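Local atomic coordinates of endo-b-1,4-glucanase (Nasutitermes takasagoensis, PDB entry 1KS8), a protein that probably hydrolyses internal beta-1,4-glucosidic linkages in cellulose and related beta-glucans, as a family 9 glycosyl hydrolase with an (alpha/alpha)6 fold. Residues G115-D121 against I199-F205. Residues are numbered along the deposited sequence; the frame is centred on the assembly and turned at random.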
ATOM      1  N   GLY A 115      -9.987  -3.284  12.674  1.00  7.36           N
ATOM      2  CA  GLY A 115      -8.873  -3.592  11.796  1.00  8.04           C
ATOM      3  C   GLY A 115      -9.126  -4.646  10.742  1.00  6.60           C
ATOM      4  O   GLY A 115      -8.225  -4.973   9.965  1.00  6.70           O
ATOM      5  N   GLN A 116     -10.336  -5.190  10.695  1.00  7.74           N
ATOM      6  CA  GLN A 116     -10.628  -6.203   9.696  1.00  7.19           C
ATOM      7  C   GLN A 116     -12.112  -6.438   9.504  1.00  6.94           C
ATOM      8  O   GLN A 116     -12.885  -6.382  10.459  1.00  7.54           O
ATOM      9  CB  GLN A 116      -9.970  -7.532  10.091  1.00  7.75           C
ATOM     10  CG  GLN A 116      -9.847  -8.545   8.953  1.00  8.07           C
ATOM     11  CD  GLN A 116      -9.078  -9.790   9.368  1.00  6.95           C
ATOM     12  OE1 GLN A 116      -7.994  -9.697   9.947  1.00  7.57           O
ATOM     13  NE2 GLN A 116      -9.631 -10.962   9.067  1.00  7.03           N
ATOM     14  N   VAL A 117     -12.506  -6.668   8.257  1.00  7.21           N
ATOM     15  CA  VAL A 117     -13.884  -7.024   7.932  1.00  7.59           C
ATOM     16  C   VAL A 117     -13.729  -8.209   6.990  1.00  7.47           C
ATOM     17  O   VAL A 117     -13.063  -8.111   5.947  1.00  7.61           O
ATOM     18  CB  VAL A 117     -14.669  -5.908   7.226  1.00  7.57           C
ATOM     19  CG1 VAL A 117     -16.080  -6.410   6.910  1.00 11.39           C
ATOM     20  CG2 VAL A 117     -14.748  -4.679   8.120  1.00 10.00           C
ATOM     21  N   GLY A 118     -14.326  -9.329   7.380  1.00  7.53           N
ATOM     22  CA  GLY A 118     -14.229 -10.554   6.612  1.00  7.37           C
ATOM     23  C   GLY A 118     -13.239 -11.462   7.321  1.00  7.48           C
ATOM     24  O   GLY A 118     -12.239 -10.987   7.863  1.00  8.92           O
ATOM     25  N   GLN A 119     -13.528 -12.759   7.353  1.00  7.76           N
ATOM     26  CA  GLN A 119     -12.625 -13.714   7.984  1.00  8.72           C
ATOM     27  C   GLN A 119     -11.816 -14.364   6.874  1.00  7.62           C
ATOM     28  O   GLN A 119     -12.358 -14.677   5.816  1.00  9.28           O
ATOM     29  CB  GLN A 119     -13.398 -14.800   8.734  1.00  9.42           C
ATOM     30  CG  GLN A 119     -12.462 -15.778   9.432  1.00 10.52           C
ATOM     31  CD  GLN A 119     -13.050 -17.164   9.596  1.00 10.84           C
ATOM     32  OE1 GLN A 119     -13.570 -17.749   8.645  1.00 11.68           O
ATOM     33  NE2 GLN A 119     -12.949 -17.710  10.804  1.00 12.39           N
ATOM     34  N   GLY A 120     -10.527 -14.574   7.112  1.00  6.46           N
ATOM     35  CA  GLY A 120      -9.691 -15.182   6.092  1.00  7.73           C
ATOM     36  C   GLY A 120     -10.236 -16.459   5.480  1.00  6.83           C
ATOM     37  O   GLY A 120     -10.346 -16.570   4.259  1.00  8.19           O
ATOM     38  N   ASP A 121     -10.598 -17.430   6.311  1.00  7.79           N
ATOM     39  CA  ASP A 121     -11.092 -18.692   5.775  1.00  7.22           C
ATOM     40  C   ASP A 121     -12.420 -18.620   5.039  1.00  7.30           C
ATOM     41  O   ASP A 121     -12.542 -19.145   3.934  1.00  8.67           O
ATOM     42  CB  ASP A 121     -11.177 -19.743   6.882  1.00  8.15           C
ATOM     43  CG  ASP A 121      -9.811 -20.168   7.383  1.00  9.45           C
ATOM     44  OD1 ASP A 121      -8.799 -19.773   6.759  1.00  8.49           O
ATOM     45  OD2 ASP A 121      -9.747 -20.900   8.396  1.00  8.72           O
ATOM     46  N   ILE A 199      -6.357  -9.143  17.040  1.00  9.32           N
ATOM     47  CA  ILE A 199      -7.161  -9.616  15.919  1.00  9.34           C
ATOM     48  C   ILE A 199      -6.373 -10.840  15.463  1.00  9.26           C
ATOM     49  O   ILE A 199      -5.569 -10.779  14.530  1.00  9.41           O
ATOM     50  CB  ILE A 199      -7.237  -8.558  14.798  1.00  9.37           C
ATOM     51  CG1 ILE A 199      -7.926  -7.298  15.334  1.00 10.28           C
ATOM     52  CG2 ILE A 199      -7.998  -9.114  13.600  1.00  9.81           C
ATOM     53  CD1 ILE A 199      -8.059  -6.169  14.326  1.00  9.71           C
ATOM     54  N   THR A 200      -6.597 -11.952  16.154  1.00  9.54           N
ATOM     55  CA  THR A 200      -5.863 -13.176  15.868  1.00  9.74           C
ATOM     56  C   THR A 200      -6.035 -13.766  14.477  1.00  9.52           C
ATOM     57  O   THR A 200      -5.161 -14.493  14.010  1.00 10.62           O
ATOM     58  CB  THR A 200      -6.168 -14.269  16.916  1.00 10.75           C
ATOM     59  OG1 THR A 200      -7.569 -14.559  16.921  1.00 12.75           O
ATOM     60  CG2 THR A 200      -5.740 -13.803  18.307  1.00 12.72           C
ATOM     61  N   ASP A 201      -7.137 -13.467  13.802  1.00  8.94           N
ATOM     62  CA  ASP A 201      -7.319 -14.014  12.464  1.00  9.37           C
ATOM     63  C   ASP A 201      -6.210 -13.506  11.546  1.00  9.69           C
ATOM     64  O   ASP A 201      -5.772 -14.210  10.638  1.00  9.62           O
ATOM     65  CB  ASP A 201      -8.677 -13.616  11.888  1.00  7.88           C
ATOM     66  CG  ASP A 201      -9.018 -14.390  10.629  1.00  8.83           C
ATOM     67  OD1 ASP A 201      -9.199 -13.770   9.560  1.00  8.62           O
ATOM     68  OD2 ASP A 201      -9.101 -15.633  10.717  1.00  9.71           O
ATOM     69  N   ALA A 202      -5.750 -12.286  11.803  1.00  9.39           N
ATOM     70  CA  ALA A 202      -4.713 -11.667  10.983  1.00  8.69           C
ATOM     71  C   ALA A 202      -3.315 -12.242  11.168  1.00  9.24           C
ATOM     72  O   ALA A 202      -2.434 -12.018  10.336  1.00  9.57           O
ATOM     73  CB  ALA A 202      -4.687 -10.159  11.245  1.00  8.43           C
ATOM     74  N   ARG A 203      -3.113 -12.989  12.245  1.00 10.27           N
ATOM     75  CA  ARG A 203      -1.804 -13.558  12.538  1.00 11.48           C
ATOM     76  C   ARG A 203      -1.233 -14.434  11.425  1.00 10.34           C
ATOM     77  O   ARG A 203      -0.015 -14.539  11.273  1.00 11.85           O
ATOM     78  CB  ARG A 203      -1.874 -14.346  13.848  1.00 14.20           C
ATOM     79  CG  ARG A 203      -0.532 -14.817  14.378  1.00 19.57           C
ATOM     80  CD  ARG A 203      -0.555 -14.836  15.899  1.00 23.78           C
ATOM     81  NE  ARG A 203      -1.683 -15.603  16.416  1.00 27.40           N
ATOM     82  CZ  ARG A 203      -2.114 -15.548  17.671  1.00 27.59           C
ATOM     83  NH1 ARG A 203      -1.511 -14.756  18.549  1.00 28.08           N
ATOM     84  NH2 ARG A 203      -3.150 -16.284  18.051  1.00 28.04           N
ATOM     85  N   ASN A 204      -2.104 -15.045  10.632  1.00  9.55           N
ATOM     86  CA  ASN A 204      -1.639 -15.912   9.557  1.00 10.40           C
ATOM     87  C   ASN A 204      -1.736 -15.302   8.168  1.00 10.95           C
ATOM     88  O   ASN A 204      -1.565 -15.998   7.166  1.00 11.94           O
ATOM     89  CB  ASN A 204      -2.402 -17.232   9.606  1.00 11.55           C
ATOM     90  CG  ASN A 204      -2.188 -17.963  10.911  1.00 11.22           C
ATOM     91  OD1 ASN A 204      -1.064 -18.351  11.235  1.00 13.36           O
ATOM     92  ND2 ASN A 204      -3.259 -18.140  11.677  1.00 10.77           N
ATOM     93  N   PHE A 205      -1.992 -13.999   8.109  1.00  9.55           N
ATOM     94  CA  PHE A 205      -2.110 -13.301   6.833  1.00  9.88           C
ATOM     95  C   PHE A 205      -1.233 -12.051   6.800  1.00 10.35           C
ATOM     96  O   PHE A 205      -0.497 -11.826   5.838  1.00 11.40           O
ATOM     97  CB  PHE A 205      -3.578 -12.940   6.581  1.00  9.72           C
ATOM     98  CG  PHE A 205      -4.482 -14.138   6.514  1.00  9.21           C
ATOM     99  CD1 PHE A 205      -4.445 -14.998   5.417  1.00 10.11           C
ATOM    100  CD2 PHE A 205      -5.341 -14.435   7.569  1.00  9.28           C
ATOM    101  CE1 PHE A 205      -5.247 -16.137   5.376  1.00  9.95           C
ATOM    102  CE2 PHE A 205      -6.147 -15.571   7.538  1.00  9.21           C
ATOM    103  CZ  PHE A 205      -6.099 -16.425   6.439  1.00  9.62           C
TER
HETATM  104  O   HOH W   1     -10.628 -16.730  12.650  1.00 28.13           O
HETATM  105  O   HOH W   2      -9.552 -17.534   8.973  1.00  9.55           O
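D201 OD1 accepts two hydrogen bonds, one on each lone pair. G120 N approaches OD1 on the syn side at 2.9 Å, nearly straight at 173°. Q116 NE2 takes the anti side of OD1, also at 2.9 Å, with a more bent angle of 150°. In this (alpha/alpha)6 glucanase the carboxylate thus joins the loop following helix 195-198 to the end of strand 113-117 and the first turn of helix 120-124. Q116 NE2 also donates to G118 O at 2.9 Å, and because both acceptors lie within 5° of its amide plane, the rotation of that amide is fixed. D201 CG stands anti to the backbone N, which sends the carboxylate across to the helix start. There OD2 accepts from two waters, one bound to D121 N and the other to Q119 NE2; Q119, the N-cap residue, directs its OE1 to A122 N. Were this aspartate an alanine, G120 N and one N-H of Q116 would probably lose their shared acceptor, and both waters would lose the OD2 they donate to. Further out, Q116 OE1 rests 3.6 Å from A202 CB, and the F205 ring, which also meets F61 and H124, lies obliquely against G120. Within strand 113-117, G115 and Q116 both face Y140 in a classic beta bulge, and I199 CD1 touches G115 CA at 3.7 Å.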